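Local coordinates for nodulation protein S (Bradyrhizobium sp., PDB 3OFK), which probably uses S-adenosyl-L-methionine to methylate a nitrogen during Nod factor synthesis, and is seen here with bound S-adenosyl-L-homocysteine, at residues 67-72 and 115-120; 135-140 and 174-179. One frame throughout, in Å; residues are numbered along the deposited sequence.

Contact 1: 67-72 and 115-120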
# COMPACT_ATOMS: atom_id res chain seq x y z
N GLU A 67 -11.82 -3.73 0.70
CA GLU A 67 -13.18 -4.06 0.27
C GLU A 67 -13.28 -4.43 -1.21
O GLU A 67 -14.13 -5.24 -1.59
CB GLU A 67 -14.11 -2.87 0.58
CG GLU A 67 -15.54 -3.05 0.07
CD GLU A 67 -16.55 -2.18 0.78
OE1 GLU A 67 -16.29 -0.95 0.90
OE2 GLU A 67 -17.59 -2.75 1.23
N LYS A 68 -12.44 -3.79 -2.01
CA LYS A 68 -12.39 -4.03 -3.46
C LYS A 68 -11.57 -5.27 -3.77
O LYS A 68 -11.87 -6.02 -4.68
CB LYS A 68 -11.81 -2.79 -4.14
CG LYS A 68 -12.70 -1.55 -3.98
CD LYS A 68 -12.05 -0.27 -4.49
CE LYS A 68 -12.78 0.94 -3.93
NZ LYS A 68 -12.10 2.22 -4.24
N LEU A 69 -10.54 -5.51 -2.97
CA LEU A 69 -9.64 -6.64 -3.15
C LEU A 69 -10.19 -7.97 -2.63
O LEU A 69 -9.99 -9.01 -3.27
CB LEU A 69 -8.32 -6.34 -2.46
CG LEU A 69 -7.11 -7.24 -2.75
CD1 LEU A 69 -6.70 -7.14 -4.23
CD2 LEU A 69 -5.95 -6.86 -1.81
N ALA A 70 -10.91 -7.94 -1.50
CA ALA A 70 -11.31 -9.17 -0.78
C ALA A 70 -12.02 -10.22 -1.62
O ALA A 70 -11.67 -11.40 -1.53
CB ALA A 70 -12.17 -8.85 0.53
N PRO A 71 -13.02 -9.82 -2.45
CA PRO A 71 -13.77 -10.83 -3.18
C PRO A 71 -12.96 -11.61 -4.21
O PRO A 71 -13.45 -12.60 -4.74
CB PRO A 71 -14.85 -10.03 -3.89
CG PRO A 71 -14.80 -8.64 -3.33
CD PRO A 71 -13.50 -8.45 -2.73
N HIS A 72 -11.71 -11.19 -4.45
CA HIS A 72 -10.88 -11.76 -5.50
C HIS A 72 -9.70 -12.60 -4.97
O HIS A 72 -8.90 -13.09 -5.76
CB HIS A 72 -10.41 -10.63 -6.39
CG HIS A 72 -11.53 -9.73 -6.84
ND1 HIS A 72 -12.56 -10.16 -7.65
CD2 HIS A 72 -11.81 -8.44 -6.53
CE1 HIS A 72 -13.41 -9.17 -7.84
NE2 HIS A 72 -12.99 -8.12 -7.16
N PHE A 115 2.77 -15.27 -0.11
CA PHE A 115 1.63 -14.64 -0.78
C PHE A 115 1.84 -14.51 -2.29
O PHE A 115 2.89 -14.06 -2.76
CB PHE A 115 1.35 -13.25 -0.19
CG PHE A 115 1.20 -13.27 1.30
CD1 PHE A 115 -0.00 -13.63 1.88
CD2 PHE A 115 2.28 -12.97 2.13
CE1 PHE A 115 -0.14 -13.69 3.24
CE2 PHE A 115 2.14 -13.01 3.52
CZ PHE A 115 0.92 -13.38 4.07
N ASP A 116 0.84 -14.90 -3.07
CA ASP A 116 0.91 -14.70 -4.53
C ASP A 116 0.52 -13.27 -4.98
O ASP A 116 0.67 -12.92 -6.16
CB ASP A 116 0.12 -15.77 -5.28
CG ASP A 116 -1.35 -15.81 -4.91
OD1 ASP A 116 -1.67 -15.52 -3.76
OD2 ASP A 116 -2.19 -16.17 -5.76
N LEU A 117 0.00 -12.46 -4.06
CA LEU A 117 -0.15 -11.03 -4.29
C LEU A 117 0.18 -10.28 -3.02
O LEU A 117 -0.35 -10.61 -1.96
CB LEU A 117 -1.58 -10.66 -4.69
CG LEU A 117 -1.84 -9.17 -4.98
CD1 LEU A 117 -1.04 -8.66 -6.20
CD2 LEU A 117 -3.35 -9.02 -5.21
N ILE A 118 1.04 -9.27 -3.14
CA ILE A 118 1.23 -8.29 -2.10
C ILE A 118 0.92 -6.92 -2.66
O ILE A 118 1.44 -6.53 -3.71
CB ILE A 118 2.66 -8.30 -1.60
CG1 ILE A 118 2.99 -9.68 -1.03
CG2 ILE A 118 2.86 -7.20 -0.56
CD1 ILE A 118 4.46 -9.83 -0.61
N VAL A 119 0.01 -6.22 -2.01
CA VAL A 119 -0.33 -4.86 -2.40
C VAL A 119 0.31 -3.95 -1.33
O VAL A 119 0.16 -4.17 -0.12
CB VAL A 119 -1.86 -4.63 -2.55
CG1 VAL A 119 -2.14 -3.21 -2.99
CG2 VAL A 119 -2.52 -5.68 -3.55
N VAL A 120 1.07 -2.96 -1.79
CA VAL A 120 1.80 -2.01 -0.96
C VAL A 120 1.67 -0.67 -1.63
O VAL A 120 2.46 -0.28 -2.51
CB VAL A 120 3.24 -2.47 -0.71
CG1 VAL A 120 3.99 -2.75 -2.02
CG2 VAL A 120 4.01 -1.45 0.13
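Leu69 meets Leu117 and Val119 through methyl groups, and no flat group enters the contact. Within its own segment, the imidazole of His72 has Pro71 against one face. Pro71 CB sits 4.2 Å above the ring plane of His72, over the centre of that face.

The contact itself is a fork reaching across to two strand residues. Leu69 CD1 lies 4.0 Å from Leu117 CD2, where the two leucines cross obliquely. The other branch, Leu69 CD2, approaches Val119 CG2 at 4.0 Å, tip to tip. Leu69 turns its CG away from its backbone N (chi1 -167°), and the branched end projects toward the strand. On the strand, Leu117 and Val119 are two residues apart and both face the helix, while Ile118 between them points the other way. These are ordinary van der Waals distances, and no hydrogen bond crosses between the segments. All three touching residues are buried. Where 70-72 forms a 3-10 turn, His72 N donates to Leu69 O at 3.0 Å.

Polar groups nearby are bound elsewhere. Both carboxylate oxygens of Asp116 accept backbone N-H groups, from Ser53 and Asn54. Lys68 NZ is hydrogen-bonded to ND1 of His39, a residue that binds S-adenosyl-L-homocysteine, and the Val119 side chain is about 6 Å from that ligand.

In the fold, helix 64-69 belongs to the beta-alpha-beta crossover joining strands 52-58 and 73-80 of the Rossmann-like sheet. Strand 115-121 lies beside 52-58, and Leu117 is backbone-bonded to Leu56 there. Leu42 and Ser46 of helix 33-46 touch the same cluster, and Leu76 of strand 73-80 also packs on Leu69.

Contact 2: 135-140 and 174-179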
# COMPACT_ATOMS: atom_id res chain seq x y z
N THR A 135 14.85 -2.67 4.34
CA THR A 135 14.50 -3.77 5.23
C THR A 135 13.06 -4.23 4.94
O THR A 135 12.80 -5.42 4.77
CB THR A 135 14.61 -3.38 6.72
OG1 THR A 135 15.99 -3.26 7.08
CG2 THR A 135 13.98 -4.45 7.60
N ALA A 136 12.13 -3.30 4.91
CA ALA A 136 10.73 -3.61 4.58
C ALA A 136 10.59 -4.25 3.19
O ALA A 136 9.82 -5.16 2.99
CB ALA A 136 9.88 -2.35 4.65
N ILE A 137 11.29 -3.72 2.21
CA ILE A 137 11.27 -4.29 0.88
C ILE A 137 11.81 -5.71 0.91
O ILE A 137 11.21 -6.58 0.31
CB ILE A 137 12.00 -3.42 -0.13
CG1 ILE A 137 11.21 -2.17 -0.34
CG2 ILE A 137 12.16 -4.12 -1.48
CD1 ILE A 137 11.96 -1.13 -1.02
N ASP A 138 12.90 -5.97 1.64
CA ASP A 138 13.48 -7.33 1.66
C ASP A 138 12.44 -8.28 2.23
O ASP A 138 12.33 -9.45 1.82
CB ASP A 138 14.78 -7.41 2.49
CG ASP A 138 15.94 -6.60 1.89
OD1 ASP A 138 15.85 -6.20 0.72
OD2 ASP A 138 16.94 -6.36 2.61
N ASN A 139 11.71 -7.80 3.23
CA ASN A 139 10.71 -8.59 3.93
C ASN A 139 9.58 -8.97 2.97
O ASN A 139 9.12 -10.10 2.94
CB ASN A 139 10.17 -7.80 5.13
CG ASN A 139 9.35 -8.67 6.12
OD1 ASN A 139 9.44 -9.91 6.15
ND2 ASN A 139 8.55 -8.00 6.95
N MET A 140 9.12 -7.97 2.20
CA MET A 140 8.10 -8.17 1.19
C MET A 140 8.58 -9.17 0.11
O MET A 140 7.83 -10.11 -0.26
CB MET A 140 7.71 -6.83 0.55
CG MET A 140 7.00 -5.92 1.47
SD MET A 140 6.24 -4.56 0.55
CE MET A 140 7.64 -3.65 -0.14
N THR A 174 13.17 1.64 -8.09
CA THR A 174 14.57 1.32 -8.32
C THR A 174 15.05 0.17 -7.46
O THR A 174 15.72 -0.74 -7.96
CB THR A 174 15.47 2.57 -8.15
OG1 THR A 174 15.11 3.52 -9.15
CG2 THR A 174 16.97 2.22 -8.32
N ILE A 175 14.72 0.23 -6.18
CA ILE A 175 15.16 -0.76 -5.19
C ILE A 175 14.42 -2.08 -5.41
O ILE A 175 15.03 -3.16 -5.38
CB ILE A 175 14.89 -0.27 -3.75
CG1 ILE A 175 15.77 0.96 -3.42
CG2 ILE A 175 15.14 -1.40 -2.74
CD1 ILE A 175 15.42 1.65 -2.08
N LEU A 176 13.11 -1.98 -5.65
CA LEU A 176 12.32 -3.16 -5.98
C LEU A 176 12.90 -3.92 -7.16
O LEU A 176 12.92 -5.14 -7.13
CB LEU A 176 10.87 -2.77 -6.27
CG LEU A 176 10.01 -2.40 -5.08
CD1 LEU A 176 8.65 -1.86 -5.52
CD2 LEU A 176 9.83 -3.60 -4.20
N THR A 177 13.37 -3.18 -8.17
CA THR A 177 13.86 -3.76 -9.42
C THR A 177 15.15 -4.62 -9.27
O THR A 177 15.46 -5.46 -10.14
CB THR A 177 14.06 -2.64 -10.53
OG1 THR A 177 12.85 -1.89 -10.70
CG2 THR A 177 14.50 -3.25 -11.90
N GLU A 178 15.89 -4.41 -8.17
CA GLU A 178 17.11 -5.16 -7.85
C GLU A 178 16.78 -6.59 -7.48
O GLU A 178 17.61 -7.49 -7.66
CB GLU A 178 17.87 -4.53 -6.66
CG GLU A 178 18.37 -3.08 -6.86
CD GLU A 178 18.69 -2.35 -5.54
OE1 GLU A 178 18.83 -1.10 -5.57
OE2 GLU A 178 18.82 -3.00 -4.48
N ALA A 179 15.60 -6.80 -6.90
CA ALA A 179 15.17 -8.14 -6.49
C ALA A 179 14.07 -8.73 -7.39
O ALA A 179 13.93 -9.96 -7.49
CB ALA A 179 14.71 -8.09 -5.03
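Apolar packing carries this contact, and Ile137 is at its centre. Its two methyl ends serve different partners. Ile137 CD1 lies 3.6 Å from Ile175 CG2 and also comes near the CB of that residue. Ile137 CG2 lies 3.6 Å from Leu176 CD2. Ile137 crosses each partner at about a right angle. The CG1 branch of Ile137 is set opposite its carbonyl carbon (chi1 -70°) and runs on extended (chi2 166°), which carries CD1 out to Ile175. CG2, on the other branch, is left to meet Leu176. The CA-CB bond of Leu176 is not aimed at helix 130-142, yet its CD2 methyl reaches Ile137. All three residues are buried, and the alpha carbons of Ile137 and Leu176 are only 7.0 Å apart, so the helices pack closely here.

No hydrogen bond links the segments. Within them, Asn139 and Met140 donate four residues back, as in an alpha helix. Glu178 N and Ala179 N donate three residues back, to Ile175 O and Leu176 O, each at 3.2 Å.

Charged groups stay at the exposed margin. Asp138 OD1 and Glu178 OE2 are 6.8 Å apart, so any repulsion is probably mild. Glu178 also has a long, weak ion pair with Arg134. On helix 130-142, Asn139 ND2 donates to the backbone oxygens of Ile106 and Phe109, which ties the helix to the loop bearing the ligand-binding Ile106.

Beneath the helix pair, Met140 and Leu176 both rest on Leu150 of strand 148-155, and Leu176 also touches Phe202. Two neighbouring helices side by side on one face of a sheet, here 130-142 and 169-179, are characteristic of the layered alpha/beta fold of Rossmann-like SAM-dependent methyltransferases.

The two contacts follow one another along the chain, and contact 1 closes before contact 2 opens. Their centres are about 19 Å apart, on opposite faces of the same seven-stranded sheet. Strand 115-121 joins them. It turns Leu117 and Val119 to contact 1, and Ile118 and Val120 to helix 130-142, which follows it in the chain. Ile118 CD1 packs 3.4 Å from Met140 O, and Val120 CG2 lies 3.8 Å from Met140 SD. The strand order 3-2-1-4-5-7-6, with 196-203 antiparallel, is that of class I methyltransferases. With helix 64-69 on one face and helices 130-142 and 169-179 on the other, the sheet that carries the cofactor site is covered on both sides.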